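Local coordinates for protein tRNA-splicing ligase RtcB (Thermus thermophilus, PDB 2EPG) that probably joins RNA ends carrying a 2',3'-cyclic phosphate or 3'-phosphate to 5'-hydroxyl ends, using GTP and two manganese ions, at residues A[53-67]-A[76-90]. Sequence-based numbering, arbitrary orientation.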
loop_
_atom_site.group_PDB
_atom_site.type_symbol
_atom_site.label_atom_id
_atom_site.label_comp_id
_atom_site.label_asym_id
_atom_site.label_seq_id
_atom_site.Cartn_x
_atom_site.Cartn_y
_atom_site.Cartn_z
ATOM N N SER A 53 -7.643 -19.330 2.798
ATOM C CA SER A 53 -7.237 -18.027 3.298
ATOM C C SER A 53 -7.920 -17.705 4.623
ATOM O O SER A 53 -7.350 -17.020 5.472
ATOM C CB SER A 53 -7.531 -16.944 2.251
ATOM O OG SER A 53 -8.912 -16.878 1.942
ATOM N N LEU A 54 -9.137 -18.203 4.811
ATOM C CA LEU A 54 -9.849 -17.952 6.062
ATOM C C LEU A 54 -9.197 -18.712 7.216
ATOM O O LEU A 54 -9.138 -18.211 8.343
ATOM C CB LEU A 54 -11.321 -18.345 5.944
ATOM C CG LEU A 54 -12.180 -17.566 4.945
ATOM C CD1 LEU A 54 -13.634 -17.984 5.118
ATOM C CD2 LEU A 54 -12.037 -16.073 5.172
ATOM N N GLN A 55 -8.714 -19.921 6.936
ATOM C CA GLN A 55 -8.037 -20.714 7.961
ATOM C C GLN A 55 -6.813 -19.914 8.403
ATOM O O GLN A 55 -6.467 -19.905 9.582
ATOM C CB GLN A 55 -7.604 -22.077 7.405
ATOM C CG GLN A 55 -6.622 -22.854 8.309
ATOM C CD GLN A 55 -7.251 -23.383 9.600
ATOM O OE1 GLN A 55 -8.053 -24.321 9.578
ATOM N NE2 GLN A 55 -6.884 -22.783 10.730
ATOM N N GLN A 56 -6.155 -19.255 7.448
ATOM C CA GLN A 56 -4.995 -18.428 7.769
ATOM C C GLN A 56 -5.447 -17.269 8.647
ATOM O O GLN A 56 -4.755 -16.904 9.598
ATOM C CB GLN A 56 -4.342 -17.853 6.511
ATOM C CG GLN A 56 -3.603 -18.848 5.667
ATOM C CD GLN A 56 -2.690 -18.175 4.677
ATOM O OE1 GLN A 56 -3.092 -17.240 3.982
ATOM N NE2 GLN A 56 -1.449 -18.644 4.601
ATOM N N LEU A 57 -6.600 -16.683 8.320
ATOM C CA LEU A 57 -7.131 -15.571 9.118
ATOM C C LEU A 57 -7.399 -16.080 10.537
ATOM O O LEU A 57 -7.144 -15.383 11.528
ATOM C CB LEU A 57 -8.431 -15.018 8.509
ATOM C CG LEU A 57 -9.075 -13.862 9.298
ATOM C CD1 LEU A 57 -8.127 -12.686 9.296
ATOM C CD2 LEU A 57 -10.429 -13.464 8.702
HETATM N N MSE A 58 -7.899 -17.307 10.640
HETATM C CA MSE A 58 -8.162 -17.887 11.955
HETATM C C MSE A 58 -6.862 -18.101 12.735
HETATM O O MSE A 58 -6.829 -17.942 13.952
HETATM C CB MSE A 58 -8.928 -19.208 11.808
HETATM C CG MSE A 58 -10.392 -19.010 11.444
HETATM SE SE MSE A 58 -11.239 -20.612 10.718
HETATM C CE MSE A 58 -11.561 -21.530 12.392
ATOM N N ASN A 59 -5.789 -18.451 12.031
ATOM C CA ASN A 59 -4.491 -18.666 12.679
ATOM C C ASN A 59 -3.986 -17.337 13.259
ATOM O O ASN A 59 -3.434 -17.290 14.355
ATOM C CB ASN A 59 -3.471 -19.196 11.669
ATOM C CG ASN A 59 -3.828 -20.575 11.127
ATOM O OD1 ASN A 59 -3.319 -20.977 10.086
ATOM N ND2 ASN A 59 -4.674 -21.301 11.829
ATOM N N VAL A 60 -4.175 -16.264 12.505
ATOM C CA VAL A 60 -3.759 -14.936 12.941
ATOM C C VAL A 60 -4.399 -14.657 14.299
ATOM O O VAL A 60 -3.743 -14.161 15.209
ATOM C CB VAL A 60 -4.200 -13.866 11.917
ATOM C CG1 VAL A 60 -3.948 -12.457 12.473
ATOM C CG2 VAL A 60 -3.438 -14.069 10.600
ATOM N N ALA A 61 -5.676 -15.007 14.428
ATOM C CA ALA A 61 -6.434 -14.797 15.660
ATOM C C ALA A 61 -5.921 -15.576 16.873
ATOM O O ALA A 61 -6.404 -15.365 17.987
ATOM C CB ALA A 61 -7.914 -15.132 15.417
ATOM N N THR A 62 -4.967 -16.489 16.665
ATOM C CA THR A 62 -4.400 -17.259 17.779
ATOM C C THR A 62 -3.205 -16.526 18.415
ATOM O O THR A 62 -2.743 -16.909 19.484
ATOM C CB THR A 62 -3.869 -18.641 17.330
ATOM O OG1 THR A 62 -2.753 -18.448 16.443
ATOM C CG2 THR A 62 -4.950 -19.444 16.609
ATOM N N LEU A 63 -2.713 -15.475 17.764
ATOM C CA LEU A 63 -1.551 -14.729 18.269
ATOM C C LEU A 63 -1.805 -13.862 19.509
ATOM O O LEU A 63 -2.860 -13.248 19.648
ATOM C CB LEU A 63 -0.953 -13.897 17.135
ATOM C CG LEU A 63 -0.432 -14.811 16.016
ATOM C CD1 LEU A 63 0.042 -13.999 14.820
ATOM C CD2 LEU A 63 0.713 -15.651 16.561
ATOM N N PRO A 64 -0.825 -13.807 20.430
ATOM C CA PRO A 64 -0.888 -13.045 21.687
ATOM C C PRO A 64 -1.140 -11.550 21.538
ATOM O O PRO A 64 -0.552 -10.897 20.679
ATOM C CB PRO A 64 0.477 -13.316 22.334
ATOM C CG PRO A 64 0.950 -14.569 21.683
ATOM C CD PRO A 64 0.518 -14.387 20.258
ATOM N N GLY A 65 -2.007 -11.016 22.396
ATOM C CA GLY A 65 -2.313 -9.594 22.364
ATOM C C GLY A 65 -3.072 -9.112 21.140
ATOM O O GLY A 65 -3.137 -7.905 20.883
ATOM N N ILE A 66 -3.644 -10.023 20.361
ATOM C CA ILE A 66 -4.383 -9.560 19.201
ATOM C C ILE A 66 -5.636 -8.838 19.686
ATOM O O ILE A 66 -6.217 -9.219 20.691
ATOM C CB ILE A 66 -4.785 -10.708 18.265
ATOM C CG1 ILE A 66 -5.535 -10.132 17.061
ATOM C CG2 ILE A 66 -5.633 -11.744 19.011
ATOM C CD1 ILE A 66 -5.424 -10.965 15.846
ATOM N N VAL A 67 -6.018 -7.783 18.976
ATOM C CA VAL A 67 -7.203 -7.001 19.318
ATOM C C VAL A 67 -8.350 -7.485 18.429
ATOM O O VAL A 67 -8.187 -7.642 17.213
ATOM C CB VAL A 67 -6.947 -5.484 19.093
ATOM C CG1 VAL A 67 -8.203 -4.653 19.437
ATOM C CG2 VAL A 67 -5.751 -5.027 19.950
ATOM N N ILE A 76 -9.086 -11.080 -0.177
ATOM C CA ILE A 76 -8.247 -11.977 0.603
ATOM C C ILE A 76 -7.870 -13.246 -0.141
ATOM O O ILE A 76 -8.672 -13.793 -0.911
ATOM C CB ILE A 76 -8.957 -12.387 1.894
ATOM C CG1 ILE A 76 -8.126 -13.426 2.653
ATOM C CG2 ILE A 76 -10.321 -12.961 1.572
ATOM C CD1 ILE A 76 -8.809 -13.927 3.918
ATOM N N HIS A 77 -6.636 -13.699 0.093
ATOM C CA HIS A 77 -6.121 -14.936 -0.495
ATOM C C HIS A 77 -4.876 -15.457 0.216
ATOM O O HIS A 77 -4.282 -14.761 1.046
ATOM C CB HIS A 77 -5.838 -14.777 -1.996
ATOM C CG HIS A 77 -4.980 -13.603 -2.340
ATOM N ND1 HIS A 77 -3.812 -13.725 -3.063
ATOM C CD2 HIS A 77 -5.150 -12.278 -2.116
ATOM C CE1 HIS A 77 -3.301 -12.525 -3.272
ATOM N NE2 HIS A 77 -4.093 -11.629 -2.708
ATOM N N TRP A 78 -4.499 -16.692 -0.120
ATOM C CA TRP A 78 -3.349 -17.362 0.479
ATOM C C TRP A 78 -2.097 -16.487 0.532
ATOM O O TRP A 78 -1.727 -15.845 -0.449
ATOM C CB TRP A 78 -3.028 -18.658 -0.283
ATOM C CG TRP A 78 -2.087 -19.548 0.474
ATOM C CD1 TRP A 78 -2.427 -20.531 1.368
ATOM C CD2 TRP A 78 -0.657 -19.441 0.523
ATOM N NE1 TRP A 78 -1.297 -21.034 1.975
ATOM C CE2 TRP A 78 -0.196 -20.382 1.477
ATOM C CE3 TRP A 78 0.283 -18.634 -0.141
ATOM C CZ2 TRP A 78 1.167 -20.540 1.785
ATOM C CZ3 TRP A 78 1.642 -18.789 0.167
ATOM C CH2 TRP A 78 2.066 -19.737 1.126
ATOM N N GLY A 79 -1.450 -16.472 1.692
ATOM C CA GLY A 79 -0.236 -15.693 1.864
ATOM C C GLY A 79 0.755 -16.382 2.788
ATOM O O GLY A 79 0.568 -17.535 3.162
ATOM N N TYR A 80 1.816 -15.675 3.149
ATOM C CA TYR A 80 2.834 -16.214 4.041
ATOM C C TYR A 80 2.407 -15.995 5.498
ATOM O O TYR A 80 2.547 -14.897 6.040
ATOM C CB TYR A 80 4.169 -15.509 3.780
ATOM C CG TYR A 80 5.342 -16.118 4.513
ATOM C CD1 TYR A 80 5.941 -17.293 4.054
ATOM C CD2 TYR A 80 5.840 -15.533 5.681
ATOM C CE1 TYR A 80 7.011 -17.873 4.741
ATOM C CE2 TYR A 80 6.907 -16.104 6.378
ATOM C CZ TYR A 80 7.488 -17.275 5.901
ATOM O OH TYR A 80 8.545 -17.844 6.579
ATOM N N GLY A 81 1.889 -17.040 6.131
ATOM C CA GLY A 81 1.447 -16.917 7.514
ATOM C C GLY A 81 0.118 -16.183 7.577
ATOM O O GLY A 81 -0.933 -16.805 7.740
ATOM N N PHE A 82 0.169 -14.856 7.467
ATOM C CA PHE A 82 -1.044 -14.036 7.473
ATOM C C PHE A 82 -1.602 -14.075 6.059
ATOM O O PHE A 82 -0.843 -14.233 5.093
ATOM C CB PHE A 82 -0.726 -12.568 7.797
ATOM C CG PHE A 82 -0.434 -12.295 9.250
ATOM C CD1 PHE A 82 0.553 -12.998 9.925
ATOM C CD2 PHE A 82 -1.143 -11.312 9.938
ATOM C CE1 PHE A 82 0.829 -12.723 11.265
ATOM C CE2 PHE A 82 -0.873 -11.033 11.280
ATOM C CZ PHE A 82 0.109 -11.735 11.939
ATOM N N PRO A 83 -2.933 -13.947 5.904
ATOM C CA PRO A 83 -3.468 -13.964 4.537
ATOM C C PRO A 83 -3.237 -12.611 3.872
ATOM O O PRO A 83 -3.059 -11.597 4.550
ATOM C CB PRO A 83 -4.954 -14.237 4.747
ATOM C CG PRO A 83 -5.224 -13.551 6.067
ATOM C CD PRO A 83 -4.028 -14.003 6.889
ATOM N N ILE A 84 -3.200 -12.593 2.546
ATOM C CA ILE A 84 -3.043 -11.336 1.838
ATOM C C ILE A 84 -4.430 -10.719 1.920
ATOM O O ILE A 84 -5.434 -11.413 1.741
ATOM C CB ILE A 84 -2.622 -11.563 0.378
ATOM C CG1 ILE A 84 -1.246 -12.248 0.360
ATOM C CG2 ILE A 84 -2.576 -10.216 -0.367
ATOM C CD1 ILE A 84 -0.733 -12.625 -1.016
ATOM N N GLY A 85 -4.479 -9.429 2.230
ATOM C CA GLY A 85 -5.745 -8.744 2.399
ATOM C C GLY A 85 -6.068 -8.677 3.892
ATOM O O GLY A 85 -7.147 -8.255 4.285
ATOM N N GLY A 86 -5.125 -9.081 4.736
ATOM C CA GLY A 86 -5.381 -9.071 6.164
ATOM C C GLY A 86 -5.004 -7.817 6.942
ATOM O O GLY A 86 -4.094 -7.087 6.572
ATOM N N VAL A 87 -5.734 -7.580 8.027
ATOM C CA VAL A 87 -5.511 -6.456 8.922
ATOM C C VAL A 87 -5.572 -7.068 10.316
ATOM O O VAL A 87 -6.542 -7.767 10.656
ATOM C CB VAL A 87 -6.618 -5.380 8.772
ATOM C CG1 VAL A 87 -6.475 -4.306 9.854
ATOM C CG2 VAL A 87 -6.549 -4.747 7.391
ATOM N N ALA A 88 -4.543 -6.821 11.123
ATOM C CA ALA A 88 -4.506 -7.377 12.479
ATOM C C ALA A 88 -3.836 -6.402 13.425
ATOM O O ALA A 88 -2.665 -6.073 13.257
ATOM C CB ALA A 88 -3.744 -8.723 12.481
ATOM N N ALA A 89 -4.583 -5.945 14.422
ATOM C CA ALA A 89 -4.067 -5.000 15.394
ATOM C C ALA A 89 -3.608 -5.760 16.645
ATOM O O ALA A 89 -4.264 -6.722 17.074
ATOM C CB ALA A 89 -5.154 -3.977 15.745
ATOM N N PHE A 90 -2.468 -5.340 17.199
ATOM C CA PHE A 90 -1.896 -5.958 18.391
ATOM C C PHE A 90 -1.594 -4.906 19.458
ATOM O O PHE A 90 -1.014 -3.863 19.154
ATOM C CB PHE A 90 -0.626 -6.722 18.015
ATOM C CG PHE A 90 -0.897 -8.004 17.257
ATOM C CD1 PHE A 90 -1.031 -8.001 15.870
ATOM C CD2 PHE A 90 -1.049 -9.205 17.939
ATOM C CE1 PHE A 90 -1.310 -9.177 15.173
ATOM C CE2 PHE A 90 -1.332 -10.389 17.249
ATOM C CZ PHE A 90 -1.461 -10.377 15.868
HETATM O O HOH W 1 1.118 -19.788 5.703
HETATM O O HOH W 2 -6.914 -7.426 14.855
#
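Ile66 and Phe90 form a single backbone bridge, their CA atoms 4.5 Å apart, and the one direct backbone hydrogen bond between segments 53-67 and 76-90 lies beside it, Val67 N to Ala89 O at 2.8 Å; a water adds a link from Val67 O to Ala89 N. At the other end, the Gln56 amide grips both polar backbone atoms of Gly79. Gly79 N donates in the carbonyl plane to a lone pair of Gln56 OE1 (2.9 Å), while Gln56 NE2 donates nearly straight (167°) to Gly79 O, from above the peptide carbonyl plane. With CG beside its own backbone N and an extended chain beyond, the amide reaches this loop and lies 21° from parallel to the Trp78 indole, NE2 over one face. Cut back to an alanine, this side chain would probably leave Gly79 N and O without these mates and let the 78-81 loop shift. Between the two ends, contact is apolar. Val60 CG2 sits over the Phe82 ring, 3.9 Å from its centroid and 21° off the normal, a CH-pi contact; Val60 CG1, anti to the backbone N, touches Ala88 CB at 3.7 Å. The Phe90 ring meets Ile66 CG1 over a face and Leu63 CB at its edge. Pro83 CG lies 4.3 Å from Leu57 CB, and Pro83 CD packs on Val60 CG2. The His77 side chain lies about 5 Å from that of His410, the predicted GMP-histidine residue. Helix 52-60 packs on the 78-83 loop and on Pro83, which starts the type II turn into strand 86-90; there Gly85 and Gly86 form a G1 beta bulge facing Lys357 of strand 350-357.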